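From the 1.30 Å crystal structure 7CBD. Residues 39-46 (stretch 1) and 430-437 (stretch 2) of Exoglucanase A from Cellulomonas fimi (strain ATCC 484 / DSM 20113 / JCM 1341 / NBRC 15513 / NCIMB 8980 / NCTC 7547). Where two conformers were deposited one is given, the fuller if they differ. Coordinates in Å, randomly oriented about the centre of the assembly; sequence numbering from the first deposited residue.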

# COMPACT_ATOMS: atom_id res chain seq x y z
N ALA A 39 -2.25 -14.40 20.50
CA ALA A 39 -3.67 -14.15 20.27
C ALA A 39 -4.06 -12.75 20.73
O ALA A 39 -4.83 -12.06 20.05
CB ALA A 39 -4.51 -15.21 20.97
N ALA A 40 -3.56 -12.32 21.89
CA ALA A 40 -3.91 -11.00 22.42
C ALA A 40 -3.41 -9.89 21.50
O ALA A 40 -4.10 -8.88 21.30
CB ALA A 40 -3.36 -10.85 23.84
N LYS A 41 -2.21 -10.05 20.94
CA LYS A 41 -1.69 -9.07 19.99
C LYS A 41 -2.54 -9.03 18.73
O LYS A 41 -2.84 -7.95 18.20
CB LYS A 41 -0.25 -9.40 19.63
CG LYS A 41 0.77 -9.22 20.74
CD LYS A 41 2.14 -9.65 20.23
CE LYS A 41 3.27 -9.25 21.15
NZ LYS A 41 4.58 -9.58 20.51
N MET A 42 -2.94 -10.20 18.23
CA MET A 42 -3.82 -10.24 17.07
C MET A 42 -5.14 -9.51 17.35
O MET A 42 -5.64 -8.78 16.49
CB MET A 42 -4.07 -11.68 16.63
CG MET A 42 -2.83 -12.38 16.12
SD MET A 42 -3.23 -14.03 15.51
CE MET A 42 -1.69 -14.46 14.69
N ARG A 43 -5.69 -9.67 18.56
CA ARG A 43 -6.91 -8.96 18.89
C ARG A 43 -6.72 -7.44 18.82
O ARG A 43 -7.61 -6.72 18.37
CB ARG A 43 -7.44 -9.40 20.25
CG ARG A 43 -7.93 -10.85 20.25
CD ARG A 43 -8.73 -11.19 21.50
NE ARG A 43 -7.93 -11.10 22.72
CZ ARG A 43 -7.29 -12.12 23.29
NH1 ARG A 43 -7.31 -13.33 22.74
NH2 ARG A 43 -6.60 -11.92 24.41
N THR A 44 -5.55 -6.95 19.24
CA THR A 44 -5.27 -5.52 19.09
C THR A 44 -5.25 -5.10 17.63
O THR A 44 -5.80 -4.05 17.27
CB THR A 44 -3.93 -5.19 19.75
OG1 THR A 44 -3.98 -5.55 21.13
CG2 THR A 44 -3.61 -3.70 19.62
N VAL A 45 -4.64 -5.92 16.77
CA VAL A 45 -4.59 -5.60 15.34
C VAL A 45 -5.99 -5.46 14.76
O VAL A 45 -6.24 -4.60 13.90
CB VAL A 45 -3.75 -6.67 14.62
CG1 VAL A 45 -3.85 -6.52 13.10
CG2 VAL A 45 -2.30 -6.59 15.06
N ALA A 46 -6.93 -6.30 15.22
CA ALA A 46 -8.29 -6.31 14.69
C ALA A 46 -9.03 -4.99 14.88
O ALA A 46 -10.02 -4.73 14.19
CB ALA A 46 -9.09 -7.44 15.33
N VAL A 430 6.44 -2.81 18.59
CA VAL A 430 5.78 -4.00 19.11
C VAL A 430 4.30 -3.71 19.33
O VAL A 430 3.88 -2.56 19.51
CB VAL A 430 6.45 -4.51 20.39
CG1 VAL A 430 7.89 -4.93 20.11
CG2 VAL A 430 6.39 -3.45 21.49
N ILE A 431 3.51 -4.76 19.31
CA ILE A 431 2.07 -4.66 19.53
C ILE A 431 1.76 -5.08 20.96
O ILE A 431 2.27 -6.10 21.44
CB ILE A 431 1.31 -5.54 18.51
CG1 ILE A 431 1.55 -5.03 17.08
CG2 ILE A 431 -0.17 -5.57 18.84
CD1 ILE A 431 1.15 -6.04 16.02
N GLY A 432 0.94 -4.29 21.64
CA GLY A 432 0.43 -4.69 22.94
C GLY A 432 -0.81 -5.56 22.79
O GLY A 432 -1.51 -5.50 21.80
N GLY A 433 -1.08 -6.38 23.80
CA GLY A 433 -2.22 -7.27 23.75
C GLY A 433 -3.51 -6.62 24.24
O GLY A 433 -3.50 -5.70 25.06
N THR A 434 -4.63 -7.11 23.71
CA THR A 434 -5.97 -6.73 24.16
C THR A 434 -6.65 -7.98 24.69
O THR A 434 -6.61 -9.03 24.05
CB THR A 434 -6.79 -6.16 22.99
OG1 THR A 434 -6.19 -4.95 22.52
CG2 THR A 434 -8.22 -5.87 23.43
N THR A 435 -7.29 -7.86 25.86
CA THR A 435 -7.95 -8.99 26.51
C THR A 435 -9.37 -8.59 26.86
O THR A 435 -9.57 -7.60 27.59
CB THR A 435 -7.18 -9.41 27.76
OG1 THR A 435 -5.85 -9.80 27.38
CG2 THR A 435 -7.87 -10.58 28.46
N PRO A 436 -10.38 -9.32 26.38
CA PRO A 436 -11.76 -8.99 26.78
C PRO A 436 -11.98 -9.22 28.27
O PRO A 436 -11.33 -10.06 28.90
CB PRO A 436 -12.61 -9.94 25.94
CG PRO A 436 -11.70 -11.02 25.50
CD PRO A 436 -10.32 -10.44 25.44
N VAL A 437 -12.92 -8.45 28.82
CA VAL A 437 -13.13 -8.41 30.26
C VAL A 437 -13.48 -9.78 30.82
O VAL A 437 -13.09 -10.12 31.94
CB VAL A 437 -14.16 -7.32 30.63
CG1 VAL A 437 -15.52 -7.63 30.01
CG2 VAL A 437 -14.26 -7.15 32.14
O HOH W 1 4.54 -7.58 18.09

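The carbonyl oxygen of A40 does double duty. Inside the helix it accepts the backbone amide of T44, with T44 N to A40 O at 3.2 Å. It also accepts an amide from the other stretch, T434 N to A40 O at 3.0 Å, and this bond is nearly straight. The CA of G433 adds a CH contact to the same oxygen, with G433 CA to A40 O at 3.5 Å.

Stretch 1 is helical through most of its length. Stretch 2 is an extended segment without regular structure, and it lies against one side of that helix. The closest pair of CA atoms across the stretches is K41 CA and G433 CA, 4.2 Å apart. G433 has no side chain, and this allows the close approach. A CB at this position would sit 2.8 Å from A40 CB, a clash.

T44 anchors the middle of the contact. Its hydroxyl donates to a backbone carbonyl, T44 OG1 to G432 O at 2.6 Å. It accepts from a second hydroxyl, T434 OG1 to T44 OG1 at 2.7 Å. The two threonines and the G432 carbonyl thus form a short chain of hydrogen bonds.

R43 grips the carbonyl of T434. Both R43 NE (2.8 Å) and R43 NH2 (2.9 Å) donate to T434 O. The oxygen lies near the guanidinium plane, at its edge, so it can meet two N-H groups at once. T434 is therefore held through its amide, its carbonyl and its hydroxyl.

I431 supplies the apolar part. Its CD1 packs on V45 CG2 at 3.6 Å, and its CG2 lies 3.9 Å from T44 CB. The extended K41 side chain passes alongside, with K41 CE 3.3 Å from I431 O. A water bridges the two residues, accepting from K41 NZ at 3.1 Å and from I431 N at 3.2 Å.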